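Local structure of MHC class I antigen (Ctenopharyngodon idella, 5H5Z) at residues 98-103 against 163-168; 181-186 against 254-259; 211-216 against 249-254; 215-220 against 238-243. The protein probably presents peptides at the cell surface to T cells, as the heavy chain of a class I molecule paired with beta-2-microglobulin. All coordinates share one frame; numbering follows the deposited sequence.

How the contacts relate
The four contacts divide between the two parts of a class I heavy chain. Contact 1 belongs to the peptide-binding platform, where helix 148-170 rests on strand 90-100; its centre lies about 31 Å from that of contact 2 and more than 40 Å from those of contacts 3 and 4. The others, later in the chain, hold together the separate immunoglobulin C1-set domain, whereas contact 1 fixes groove wall to floor. Contact 2 spans the domain's two sheets, contact 3 pairs strands within one, and contact 4 lays a connecting loop against a strand end. Contacts 2 and 3 share Cys254 on strand 252-258; contacts 3 and 4, centres about 9 Å apart, share Gln215 and Asp216 and meet around Phe252.

Contact 1: 98-103 against 163-168; sequences CELNDD and WLKKYV
The helix-on-sheet joint of the class I peptide-binding platform is represented here by the end of strand 90-100 and the later part of helix 148-170, pinned together by the disulfide from Cys98 to Cys160, one helical turn before Leu164. Over the short segments the axes of strand 98-100 and helix 163-168 approach to 9.6 Å and cross at -59°. No hydrogen bond joins them, so apolar branches do the work.

Leu164 is the central piece. Its CG stands anti to the backbone N (chi1 174°), and the next torsion (chi2 56°) sets CD2 against the strand: Leu164 CD2 lies 3.8 Å from Leu100 N and 3.9 Å from Leu100 CB. The same methyl is 4.4 Å from Cys98 SG, so one leucine branch spans both strand residues whose side chains face the helix, while Glu99 between them points from the strand the other way. In the class I fold a helix flanking the groove lies across the antiparallel strands of its floor, and this is one such crossing. Leu100, also with CG anti to N, meets the extended chain of Lys165 at about a right angle. Leu100 CD2 touches that chain at two points, 3.8 Å from Lys165 CG and 3.7 Å from Lys165 CE, so the lysine lends its aliphatic stem to the outer margin of the contact. Further along the same helical turn, on the groove side, Tyr167 OH hydrogen-bonds the backbone of the bound peptide and the hydroxyl of Tyr57.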
loop_
_atom_site.group_PDB
_atom_site.type_symbol
_atom_site.label_atom_id
_atom_site.label_comp_id
_atom_site.label_asym_id
_atom_site.label_seq_id
_atom_site.Cartn_x
_atom_site.Cartn_y
_atom_site.Cartn_z
ATOM N N CYS A 98 9.468 4.332 -12.860
ATOM C CA CYS A 98 9.705 5.625 -13.469
ATOM C C CYS A 98 8.533 6.543 -13.179
ATOM O O CYS A 98 7.416 6.087 -12.915
ATOM C CB CYS A 98 9.902 5.477 -14.986
ATOM S SG CYS A 98 8.544 4.650 -15.867
ATOM N N GLU A 99 8.788 7.819 -13.207
ATOM C CA GLU A 99 7.750 8.832 -13.053
ATOM C C GLU A 99 7.807 9.825 -14.188
ATOM O O GLU A 99 8.822 10.277 -14.498
ATOM C CB GLU A 99 7.986 9.636 -11.801
ATOM C CG GLU A 99 8.040 8.791 -10.557
ATOM C CD GLU A 99 8.041 9.606 -9.262
ATOM O OE1 GLU A 99 7.033 9.507 -8.561
ATOM O OE2 GLU A 99 9.030 10.289 -8.935
ATOM N N LEU A 100 6.658 10.198 -14.683
ATOM C CA LEU A 100 6.561 11.270 -15.615
ATOM C C LEU A 100 5.835 12.467 -15.020
ATOM O O LEU A 100 4.726 12.346 -14.676
ATOM C CB LEU A 100 5.815 10.765 -16.857
ATOM C CG LEU A 100 5.522 11.747 -17.972
ATOM C CD1 LEU A 100 6.785 12.234 -18.599
ATOM C CD2 LEU A 100 4.652 11.042 -18.967
ATOM N N ASN A 101 6.540 13.558 -14.853
ATOM C CA ASN A 101 5.979 14.822 -14.372
ATOM C C ASN A 101 5.271 15.614 -15.483
ATOM O O ASN A 101 5.391 15.248 -16.577
ATOM C CB ASN A 101 7.088 15.635 -13.731
ATOM C CG ASN A 101 7.946 14.816 -12.818
ATOM O OD1 ASN A 101 9.144 14.734 -12.989
ATOM N ND2 ASN A 101 7.339 14.184 -11.857
ATOM N N ASP A 102 4.531 16.693 -15.195
ATOM C CA ASP A 102 3.848 17.448 -16.272
ATOM C C ASP A 102 4.744 18.101 -17.334
ATOM O O ASP A 102 4.333 18.246 -18.502
ATOM C CB ASP A 102 2.944 18.544 -15.743
ATOM C CG ASP A 102 1.625 18.029 -15.161
ATOM O OD1 ASP A 102 1.092 17.048 -15.714
ATOM O OD2 ASP A 102 1.141 18.637 -14.173
ATOM N N ASP A 103 5.914 18.565 -16.921
ATOM C CA ASP A 103 6.823 19.245 -17.805
ATOM C C ASP A 103 7.460 18.263 -18.761
ATOM O O ASP A 103 8.241 18.642 -19.606
ATOM C CB ASP A 103 7.873 19.995 -17.013
ATOM C CG ASP A 103 8.390 19.200 -15.751
ATOM O OD1 ASP A 103 8.336 17.987 -15.801
ATOM O OD2 ASP A 103 8.817 19.758 -14.740
ATOM N N TRP A 163 5.823 2.995 -21.974
ATOM C CA TRP A 163 4.705 2.183 -21.508
ATOM C C TRP A 163 3.826 2.925 -20.507
ATOM O O TRP A 163 2.602 2.809 -20.559
ATOM C CB TRP A 163 5.195 0.844 -20.950
ATOM C CG TRP A 163 5.465 -0.142 -22.044
ATOM C CD1 TRP A 163 6.675 -0.463 -22.579
ATOM C CD2 TRP A 163 4.492 -0.913 -22.752
ATOM N NE1 TRP A 163 6.520 -1.394 -23.584
ATOM C CE2 TRP A 163 5.186 -1.689 -23.709
ATOM C CE3 TRP A 163 3.096 -1.029 -22.667
ATOM C CZ2 TRP A 163 4.533 -2.573 -24.575
ATOM C CZ3 TRP A 163 2.446 -1.907 -23.535
ATOM C CH2 TRP A 163 3.169 -2.668 -24.473
ATOM N N LEU A 164 4.442 3.687 -19.602
ATOM C CA LEU A 164 3.669 4.516 -18.685
ATOM C C LEU A 164 2.707 5.420 -19.462
ATOM O O LEU A 164 1.516 5.483 -19.155
ATOM C CB LEU A 164 4.587 5.340 -17.776
ATOM C CG LEU A 164 3.896 6.364 -16.865
ATOM C CD1 LEU A 164 2.839 5.729 -15.964
ATOM C CD2 LEU A 164 4.928 7.108 -16.037
ATOM N N LYS A 165 3.219 6.095 -20.488
ATOM C CA LYS A 165 2.371 6.943 -21.338
ATOM C C LYS A 165 1.171 6.181 -21.934
ATOM O O LYS A 165 0.045 6.703 -21.960
ATOM C CB LYS A 165 3.202 7.629 -22.429
ATOM C CG LYS A 165 4.126 8.717 -21.891
ATOM C CD LYS A 165 5.031 9.291 -22.970
ATOM C CE LYS A 165 5.900 10.401 -22.397
ATOM N NZ LYS A 165 7.061 10.713 -23.272
ATOM N N LYS A 166 1.410 4.952 -22.391
ATOM C CA LYS A 166 0.337 4.094 -22.898
ATOM C C LYS A 166 -0.694 3.776 -21.814
ATOM O O LYS A 166 -1.898 3.868 -22.062
ATOM C CB LYS A 166 0.891 2.793 -23.496
ATOM C CG LYS A 166 1.607 2.926 -24.830
ATOM C CD LYS A 166 2.314 1.617 -25.159
ATOM C CE LYS A 166 2.197 1.262 -26.627
ATOM N NZ LYS A 166 0.807 0.875 -27.007
ATOM N N TYR A 167 -0.217 3.410 -20.618
ATOM C CA TYR A 167 -1.100 3.060 -19.500
ATOM C C TYR A 167 -1.950 4.241 -19.052
ATOM O O TYR A 167 -3.133 4.077 -18.736
ATOM C CB TYR A 167 -0.302 2.506 -18.303
ATOM C CG TYR A 167 0.513 1.259 -18.605
ATOM C CD1 TYR A 167 0.088 0.331 -19.568
ATOM C CD2 TYR A 167 1.699 0.997 -17.917
ATOM C CE1 TYR A 167 0.827 -0.811 -19.840
ATOM C CE2 TYR A 167 2.454 -0.146 -18.192
ATOM C CZ TYR A 167 2.009 -1.044 -19.150
ATOM O OH TYR A 167 2.736 -2.180 -19.425
ATOM N N VAL A 168 -1.346 5.430 -19.032
ATOM C CA VAL A 168 -2.051 6.650 -18.629
ATOM C C VAL A 168 -3.202 6.928 -19.600
ATOM O O VAL A 168 -4.300 7.267 -19.167
ATOM C CB VAL A 168 -1.099 7.860 -18.473
ATOM C CG1 VAL A 168 -1.874 9.149 -18.218
ATOM C CG2 VAL A 168 -0.130 7.616 -17.323
#

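Contact 2: 181-186 against 254-259; sequences PQVSLL and CVVEHQ
Aliphatic contacts dominate where strand 182-187 of one sheet faces strand 252-258 of the other across the core of the C1-set sandwich. The touching parts run 175° apart in direction, and no hydrogen bond passes between them. At the middle, Val183 and Val256 meet tip to tip, Val183 CG1 lying 3.7 Å from Val256 CG2. The other branch, Val256 CG1, is 3.8 Å from Pro181 CG as those two side chains slide past one another. Toward the far end Leu185 is turned off a staggered position (chi1 -92°), and its CD2 reaches Cys254 CB at 3.9 Å.

One contact is of a second kind: the proline ring crosses obliquely by the root of the His258 imidazole, with Pro181 CD 3.5 Å from His258 CB. The polar ends of that ring turn to main-chain carbonyls elsewhere, ND1 to Gly205 O and NE2, weakly, to Tyr202 O.

With no polar bond across the interface, cohesion between these strands rests on apolar contact alone; the disulfide from Cys254 to Cys196 ties the same two sheets one strand over, and the buried imidazole satisfies its nitrogens outside the contact.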
loop_
_atom_site.group_PDB
_atom_site.type_symbol
_atom_site.label_atom_id
_atom_site.label_comp_id
_atom_site.label_asym_id
_atom_site.label_seq_id
_atom_site.Cartn_x
_atom_site.Cartn_y
_atom_site.Cartn_z
ATOM N N PRO A 181 -14.319 13.862 -0.754
ATOM C CA PRO A 181 -14.566 13.065 0.455
ATOM C C PRO A 181 -16.014 13.132 0.924
ATOM O O PRO A 181 -16.673 14.173 0.797
ATOM C CB PRO A 181 -13.630 13.670 1.512
ATOM C CG PRO A 181 -13.130 14.948 0.959
ATOM C CD PRO A 181 -13.344 14.948 -0.530
ATOM N N GLN A 182 -16.505 12.002 1.421
ATOM C CA GLN A 182 -17.756 11.962 2.167
ATOM C C GLN A 182 -17.384 12.193 3.625
ATOM O O GLN A 182 -16.572 11.458 4.182
ATOM C CB GLN A 182 -18.472 10.624 1.961
ATOM C CG GLN A 182 -18.865 10.365 0.508
ATOM C CD GLN A 182 -19.452 8.986 0.267
ATOM O OE1 GLN A 182 -18.923 8.206 -0.532
ATOM N NE2 GLN A 182 -20.553 8.679 0.943
ATOM N N VAL A 183 -17.957 13.230 4.232
ATOM C CA VAL A 183 -17.520 13.695 5.548
ATOM C C VAL A 183 -18.625 13.553 6.586
ATOM O O VAL A 183 -19.773 13.936 6.335
ATOM C CB VAL A 183 -17.042 15.168 5.499
ATOM C CG1 VAL A 183 -16.564 15.640 6.868
ATOM C CG2 VAL A 183 -15.942 15.353 4.458
ATOM N N SER A 184 -18.275 12.993 7.745
ATOM C CA SER A 184 -19.193 12.917 8.885
ATOM C C SER A 184 -18.508 13.354 10.181
ATOM O O SER A 184 -17.283 13.265 10.307
ATOM C CB SER A 184 -19.751 11.499 9.043
ATOM O OG SER A 184 -20.551 11.127 7.933
ATOM N N LEU A 185 -19.306 13.839 11.134
ATOM C CA LEU A 185 -18.830 14.108 12.488
ATOM C C LEU A 185 -19.396 13.036 13.395
ATOM O O LEU A 185 -20.616 12.841 13.452
ATOM C CB LEU A 185 -19.282 15.484 12.986
ATOM C CG LEU A 185 -18.406 16.720 12.784
ATOM C CD1 LEU A 185 -18.964 17.862 13.616
ATOM C CD2 LEU A 185 -16.947 16.478 13.143
ATOM N N LEU A 186 -18.501 12.357 14.109
ATOM C CA LEU A 186 -18.863 11.186 14.898
ATOM C C LEU A 186 -18.605 11.426 16.366
ATOM O O LEU A 186 -17.633 12.087 16.737
ATOM C CB LEU A 186 -18.052 9.966 14.444
ATOM C CG LEU A 186 -17.922 9.663 12.944
ATOM C CD1 LEU A 186 -17.078 8.419 12.707
ATOM C CD2 LEU A 186 -19.277 9.539 12.268
ATOM N N CYS A 254 -15.553 21.169 11.973
ATOM C CA CYS A 254 -14.482 20.520 11.227
ATOM C C CYS A 254 -14.504 21.027 9.799
ATOM O O CYS A 254 -15.579 21.201 9.220
ATOM C CB CYS A 254 -14.650 19.000 11.212
ATOM S SG CYS A 254 -13.382 18.212 10.198
ATOM N N VAL A 255 -13.321 21.260 9.236
ATOM C CA VAL A 255 -13.199 21.639 7.832
ATOM C C VAL A 255 -12.344 20.602 7.105
ATOM O O VAL A 255 -11.203 20.343 7.491
ATOM C CB VAL A 255 -12.610 23.060 7.655
ATOM C CG1 VAL A 255 -12.550 23.437 6.178
ATOM C CG2 VAL A 255 -13.430 24.091 8.424
ATOM N N VAL A 256 -12.916 19.996 6.067
ATOM C CA VAL A 256 -12.185 19.050 5.224
ATOM C C VAL A 256 -11.934 19.670 3.853
ATOM O O VAL A 256 -12.882 20.034 3.143
ATOM C CB VAL A 256 -12.925 17.699 5.073
ATOM C CG1 VAL A 256 -12.127 16.748 4.198
ATOM C CG2 VAL A 256 -13.165 17.066 6.433
ATOM N N GLU A 257 -10.659 19.797 3.494
ATOM C CA GLU A 257 -10.266 20.356 2.201
ATOM C C GLU A 257 -9.650 19.300 1.282
ATOM O O GLU A 257 -8.735 18.577 1.671
ATOM C CB GLU A 257 -9.307 21.540 2.375
ATOM C CG GLU A 257 -9.018 22.277 1.068
ATOM C CD GLU A 257 -8.171 23.525 1.250
ATOM O OE1 GLU A 257 -7.382 23.836 0.337
ATOM O OE2 GLU A 257 -8.288 24.194 2.297
ATOM N N HIS A 258 -10.158 19.234 0.054
ATOM C CA HIS A 258 -9.685 18.287 -0.951
ATOM C C HIS A 258 -9.875 18.931 -2.311
ATOM O O HIS A 258 -10.957 19.442 -2.604
ATOM C CB HIS A 258 -10.487 16.986 -0.852
ATOM C CG HIS A 258 -10.132 15.957 -1.883
ATOM N ND1 HIS A 258 -9.044 15.118 -1.759
ATOM C CD2 HIS A 258 -10.748 15.602 -3.033
ATOM C CE1 HIS A 258 -8.994 14.308 -2.801
ATOM N NE2 HIS A 258 -10.018 14.580 -3.588
ATOM N N GLN A 259 -8.820 18.921 -3.126
ATOM C CA GLN A 259 -8.852 19.529 -4.463
ATOM C C GLN A 259 -9.411 20.963 -4.455
ATOM O O GLN A 259 -10.326 21.286 -5.215
ATOM C CB GLN A 259 -9.630 18.636 -5.446
ATOM C CG GLN A 259 -9.029 17.255 -5.656
ATOM C CD GLN A 259 -7.652 17.304 -6.290
ATOM O OE1 GLN A 259 -7.458 17.929 -7.333
ATOM N NE2 GLN A 259 -6.685 16.642 -5.660
#

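Contact 3: 211-216 against 249-254; sequences QKNGQD and NNRFSC
Arg251 O is gripped twice, by the backbone N of Asn213 at 2.8 Å and by a water at 2.8 Å that donates to it. The Asn213 donor approaches from above the carbonyl plane. Both bonds lie where the pairing of antiparallel strands 207-212 and 252-258, within one sheet of the C1-set sandwich, ends beside the turn that takes the first of them into strand 215-216. Gln211 and Ser253 form the hydrogen-bonded pair, N to O in both directions; Gln211 N meets Ser253 O at 2.9 Å and nearly straight, with an N-H...O angle of 168°. Next to them Lys212 and Phe252 make the non-hydrogen-bonded pair.

That turn, from Lys212 to Gln215, is of type I', with Asn213 and Gly214 both at positive phi. Asn213 also closes back on the partner segment: its OD1 takes the N-H of Arg251 at 2.8 Å, so the backbone N and the side-chain oxygen of one asparagine hold the O and N of one arginine. The water completes the corner, accepting from Gly214 N and joining Ser253 OG, a hydroxyl that Arg264 also binds. Beyond the backbone bonds, Gln211 NE2 reaches Asp216 OD1 across the short hairpin.

On the sheet face that carries Lys212 and Phe252, opposite Gln211 and Ser253, the extended lysine chain lies side by side with Phe252 and points the same way. Its CG sits over one ring face, toward the rim, in a CH-pi contact 3.9 Å from the Phe252 centroid, and Lys212 CD is 3.5 Å from Phe252 CZ.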
loop_
_atom_site.group_PDB
_atom_site.type_symbol
_atom_site.label_atom_id
_atom_site.label_comp_id
_atom_site.label_asym_id
_atom_site.label_seq_id
_atom_site.Cartn_x
_atom_site.Cartn_y
_atom_site.Cartn_z
ATOM N N GLN A 211 -11.959 24.225 13.710
ATOM C CA GLN A 211 -12.072 25.644 13.974
ATOM C C GLN A 211 -12.916 25.886 15.220
ATOM O O GLN A 211 -13.877 25.174 15.482
ATOM C CB GLN A 211 -12.663 26.380 12.771
ATOM C CG GLN A 211 -11.666 26.605 11.646
ATOM C CD GLN A 211 -12.028 27.781 10.759
ATOM O OE1 GLN A 211 -13.199 28.043 10.505
ATOM N NE2 GLN A 211 -11.019 28.492 10.286
ATOM N N LYS A 212 -12.519 26.882 15.996
ATOM C CA LYS A 212 -13.308 27.318 17.129
ATOM C C LYS A 212 -13.769 28.736 16.842
ATOM O O LYS A 212 -12.960 29.636 16.678
ATOM C CB LYS A 212 -12.457 27.280 18.396
ATOM C CG LYS A 212 -13.190 27.656 19.671
ATOM C CD LYS A 212 -12.249 27.605 20.860
ATOM C CE LYS A 212 -12.884 28.198 22.107
ATOM N NZ LYS A 212 -11.886 28.354 23.201
ATOM N N ASN A 213 -15.076 28.933 16.780
ATOM C CA ASN A 213 -15.611 30.266 16.575
ATOM C C ASN A 213 -15.026 30.915 15.325
ATOM O O ASN A 213 -14.728 32.103 15.319
ATOM C CB ASN A 213 -15.342 31.130 17.808
ATOM C CG ASN A 213 -15.945 30.540 19.065
ATOM O OD1 ASN A 213 -17.039 29.987 19.033
ATOM N ND2 ASN A 213 -15.229 30.652 20.179
ATOM N N GLY A 214 -14.857 30.122 14.271
ATOM C CA GLY A 214 -14.359 30.622 13.002
ATOM C C GLY A 214 -12.864 30.848 12.902
ATOM O O GLY A 214 -12.396 31.453 11.948
ATOM N N GLN A 215 -12.104 30.365 13.875
ATOM C CA GLN A 215 -10.651 30.492 13.823
ATOM C C GLN A 215 -10.016 29.122 13.969
ATOM O O GLN A 215 -10.579 28.242 14.601
ATOM C CB GLN A 215 -10.137 31.433 14.909
ATOM C CG GLN A 215 -10.674 32.851 14.813
ATOM C CD GLN A 215 -10.329 33.525 13.500
ATOM O OE1 GLN A 215 -11.200 34.061 12.824
ATOM N NE2 GLN A 215 -9.053 33.502 13.137
ATOM N N ASP A 216 -8.855 28.930 13.356
ATOM C CA ASP A 216 -8.226 27.623 13.372
ATOM C C ASP A 216 -7.886 27.245 14.799
ATOM O O ASP A 216 -7.352 28.051 15.550
ATOM C CB ASP A 216 -6.960 27.623 12.519
ATOM C CG ASP A 216 -7.258 27.515 11.031
ATOM O OD1 ASP A 216 -8.407 27.191 10.670
ATOM O OD2 ASP A 216 -6.336 27.754 10.229
ATOM N N ASN A 249 -20.095 25.899 24.980
ATOM C CA ASN A 249 -19.862 27.340 25.094
ATOM C C ASN A 249 -19.349 27.999 23.816
ATOM O O ASN A 249 -19.376 29.224 23.692
ATOM C CB ASN A 249 -18.903 27.632 26.255
ATOM C CG ASN A 249 -19.481 27.249 27.603
ATOM O OD1 ASN A 249 -20.685 27.366 27.839
ATOM N ND2 ASN A 249 -18.617 26.792 28.504
ATOM N N ASN A 250 -18.886 27.188 22.870
ATOM C CA ASN A 250 -18.282 27.709 21.646
ATOM C C ASN A 250 -18.848 27.067 20.385
ATOM O O ASN A 250 -19.615 26.107 20.458
ATOM C CB ASN A 250 -16.757 27.557 21.701
ATOM C CG ASN A 250 -16.166 28.118 22.983
ATOM O OD1 ASN A 250 -16.058 27.418 23.993
ATOM N ND2 ASN A 250 -15.793 29.391 22.953
ATOM N N ARG A 251 -18.478 27.608 19.229
ATOM C CA ARG A 251 -18.924 27.066 17.954
ATOM C C ARG A 251 -17.772 26.356 17.260
ATOM O O ARG A 251 -17.017 26.967 16.500
ATOM C CB ARG A 251 -19.508 28.168 17.069
ATOM C CG ARG A 251 -20.858 28.692 17.534
ATOM C CD ARG A 251 -21.367 29.812 16.639
ATOM N NE ARG A 251 -21.657 29.351 15.281
ATOM C CZ ARG A 251 -22.208 30.101 14.327
ATOM N NH1 ARG A 251 -22.428 29.582 13.125
ATOM N NH2 ARG A 251 -22.543 31.366 14.568
ATOM N N PHE A 252 -17.635 25.070 17.545
ATOM C CA PHE A 252 -16.616 24.251 16.915
ATOM C C PHE A 252 -17.128 23.681 15.601
ATOM O O PHE A 252 -18.318 23.402 15.450
ATOM C CB PHE A 252 -16.185 23.109 17.835
ATOM C CG PHE A 252 -15.224 23.520 18.916
ATOM C CD1 PHE A 252 -13.848 23.513 18.682
ATOM C CD2 PHE A 252 -15.687 23.898 20.175
ATOM C CE1 PHE A 252 -12.958 23.885 19.679
ATOM C CE2 PHE A 252 -14.799 24.271 21.177
ATOM C CZ PHE A 252 -13.435 24.265 20.929
ATOM N N SER A 253 -16.218 23.509 14.651
ATOM C CA SER A 253 -16.544 22.876 13.383
ATOM C C SER A 253 -15.321 22.152 12.840
ATOM O O SER A 253 -14.194 22.473 13.217
ATOM C CB SER A 253 -17.031 23.921 12.373
ATOM O OG SER A 253 -16.015 24.870 12.094
ATOM N N CYS A 254 -15.553 21.169 11.973
ATOM C CA CYS A 254 -14.482 20.520 11.227
ATOM C C CYS A 254 -14.504 21.027 9.799
ATOM O O CYS A 254 -15.579 21.201 9.220
ATOM C CB CYS A 254 -14.650 19.000 11.212
ATOM S SG CYS A 254 -13.382 18.212 10.198
HETATM O O HOH W 1 -16.192 27.185 13.851
#

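Contact 4: 215-220 against 238-243; sequences QDHDED and STLNVG
The touching parts of the two segments, residues 217 to 220 and 239 to 242, run at 90° to each other, one a loop passing over the other as it leaves strand 234-240. Their backbones come closest at Asp220 and Asn241, with CA atoms 5.2 Å apart. There one hydrogen bond joins them: Asn241 N donates to Asp220 O at 2.8 Å, almost straight (174°) and in the plane of the carbonyl. The same oxygen receives a CA-H...O contact from Leu240 CA at 3.4 Å. Asp220 itself lies in the left-handed region (phi 65°, psi 30°).

The side chains pack beneath this bond. His217, with CG anti to the backbone N, carries its ring down to Leu240 and crosses it at about a right angle, His217 CD2 lying 3.8 Å from Leu240 CD1. That Leu240 CD1 methyl also comes within 3.8 Å of Glu219 O, so one methyl meets both the imidazole and the loop backbone. His217 and Val242 reach toward each other tip to tip, with His217 NE2 4.2 Å from Val242 CG1. The same valine methyl is crossed by the Asp220 side chain, whose OD2 lies 3.9 Å from Val242 CG1.

This is one end of the C1-set sandwich, where the connection from strand 215-216 to strand 221-228 lies against the end of strand 234-240. The floor comes from the other sheet: Phe252 of strand 252-258 meets His217 edge-to-face and touches Leu240 and Val242, and Trp210 of strand 207-212 packs on Leu240. At Gly243, the N-cap, the chain goes on into helix 244-249.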
loop_
_atom_site.group_PDB
_atom_site.type_symbol
_atom_site.label_atom_id
_atom_site.label_comp_id
_atom_site.label_asym_id
_atom_site.label_seq_id
_atom_site.Cartn_x
_atom_site.Cartn_y
_atom_site.Cartn_z
ATOM N N GLN A 215 -12.104 30.365 13.875
ATOM C CA GLN A 215 -10.651 30.492 13.823
ATOM C C GLN A 215 -10.016 29.122 13.969
ATOM O O GLN A 215 -10.579 28.242 14.601
ATOM C CB GLN A 215 -10.137 31.433 14.909
ATOM C CG GLN A 215 -10.674 32.851 14.813
ATOM C CD GLN A 215 -10.329 33.525 13.500
ATOM O OE1 GLN A 215 -11.200 34.061 12.824
ATOM N NE2 GLN A 215 -9.053 33.502 13.137
ATOM N N ASP A 216 -8.855 28.930 13.356
ATOM C CA ASP A 216 -8.226 27.623 13.372
ATOM C C ASP A 216 -7.886 27.245 14.799
ATOM O O ASP A 216 -7.352 28.051 15.550
ATOM C CB ASP A 216 -6.960 27.623 12.519
ATOM C CG ASP A 216 -7.258 27.515 11.031
ATOM O OD1 ASP A 216 -8.407 27.191 10.670
ATOM O OD2 ASP A 216 -6.336 27.754 10.229
ATOM N N HIS A 217 -8.198 26.008 15.163
ATOM C CA HIS A 217 -7.934 25.518 16.504
ATOM C C HIS A 217 -7.006 24.318 16.418
ATOM O O HIS A 217 -7.365 23.292 15.856
ATOM C CB HIS A 217 -9.256 25.111 17.142
ATOM C CG HIS A 217 -9.141 24.672 18.565
ATOM N ND1 HIS A 217 -9.081 25.563 19.612
ATOM C CD2 HIS A 217 -9.097 23.439 19.115
ATOM C CE1 HIS A 217 -8.993 24.896 20.746
ATOM N NE2 HIS A 217 -9.004 23.605 20.473
ATOM N N ASP A 218 -5.826 24.433 17.013
ATOM C CA ASP A 218 -4.826 23.366 16.929
ATOM C C ASP A 218 -4.552 22.640 18.252
ATOM O O ASP A 218 -3.712 21.747 18.305
ATOM C CB ASP A 218 -3.521 23.874 16.278
ATOM C CG ASP A 218 -2.928 25.094 16.981
ATOM O OD1 ASP A 218 -3.127 25.267 18.206
ATOM O OD2 ASP A 218 -2.242 25.885 16.295
ATOM N N GLU A 219 -5.274 23.013 19.307
ATOM C CA GLU A 219 -5.122 22.370 20.615
ATOM C C GLU A 219 -6.123 21.226 20.790
ATOM O O GLU A 219 -7.280 21.338 20.372
ATOM C CB GLU A 219 -5.279 23.397 21.742
ATOM C CG GLU A 219 -4.324 24.583 21.638
ATOM C CD GLU A 219 -4.565 25.642 22.700
ATOM O OE1 GLU A 219 -5.701 25.742 23.220
ATOM O OE2 GLU A 219 -3.610 26.384 23.012
ATOM N N ASP A 220 -5.667 20.134 21.405
ATOM C CA ASP A 220 -6.485 18.935 21.668
ATOM C C ASP A 220 -6.941 18.217 20.393
ATOM O O ASP A 220 -8.000 17.578 20.364
ATOM C CB ASP A 220 -7.687 19.267 22.565
ATOM C CG ASP A 220 -7.273 19.811 23.917
ATOM O OD1 ASP A 220 -6.494 19.135 24.617
ATOM O OD2 ASP A 220 -7.738 20.912 24.283
ATOM N N SER A 238 -9.719 13.054 11.941
ATOM C CA SER A 238 -9.109 13.824 13.016
ATOM C C SER A 238 -10.049 13.828 14.204
ATOM O O SER A 238 -11.265 13.854 14.038
ATOM C CB SER A 238 -8.830 15.259 12.572
ATOM O OG SER A 238 -8.210 15.989 13.617
ATOM N N THR A 239 -9.478 13.810 15.401
ATOM C CA THR A 239 -10.261 13.732 16.625
ATOM C C THR A 239 -9.982 14.951 17.494
ATOM O O THR A 239 -8.823 15.281 17.750
ATOM C CB THR A 239 -9.935 12.438 17.405
ATOM O OG1 THR A 239 -10.172 11.301 16.566
ATOM C CG2 THR A 239 -10.795 12.317 18.651
ATOM N N LEU A 240 -11.053 15.615 17.929
ATOM C CA LEU A 240 -10.958 16.754 18.837
ATOM C C LEU A 240 -11.380 16.326 20.231
ATOM O O LEU A 240 -12.492 15.830 20.422
ATOM C CB LEU A 240 -11.852 17.908 18.367
ATOM C CG LEU A 240 -11.852 19.175 19.231
ATOM C CD1 LEU A 240 -10.548 19.945 19.078
ATOM C CD2 LEU A 240 -13.041 20.068 18.899
ATOM N N ASN A 241 -10.490 16.520 21.199
ATOM C CA ASN A 241 -10.807 16.200 22.582
ATOM C C ASN A 241 -10.858 17.426 23.483
ATOM O O ASN A 241 -9.962 17.660 24.293
ATOM C CB ASN A 241 -9.862 15.137 23.154
ATOM C CG ASN A 241 -10.392 14.524 24.440
ATOM O OD1 ASN A 241 -11.584 14.622 24.743
ATOM N ND2 ASN A 241 -9.511 13.890 25.203
ATOM N N VAL A 242 -11.909 18.219 23.311
ATOM C CA VAL A 242 -12.251 19.248 24.280
ATOM C C VAL A 242 -13.463 18.704 25.024
ATOM O O VAL A 242 -14.050 17.707 24.604
ATOM C CB VAL A 242 -12.528 20.623 23.625
ATOM C CG1 VAL A 242 -11.316 21.082 22.823
ATOM C CG2 VAL A 242 -13.773 20.586 22.742
ATOM N N GLY A 243 -13.829 19.328 26.132
ATOM C CA GLY A 243 -14.935 18.808 26.926
ATOM C C GLY A 243 -16.291 19.109 26.312
ATOM O O GLY A 243 -16.385 19.935 25.404
#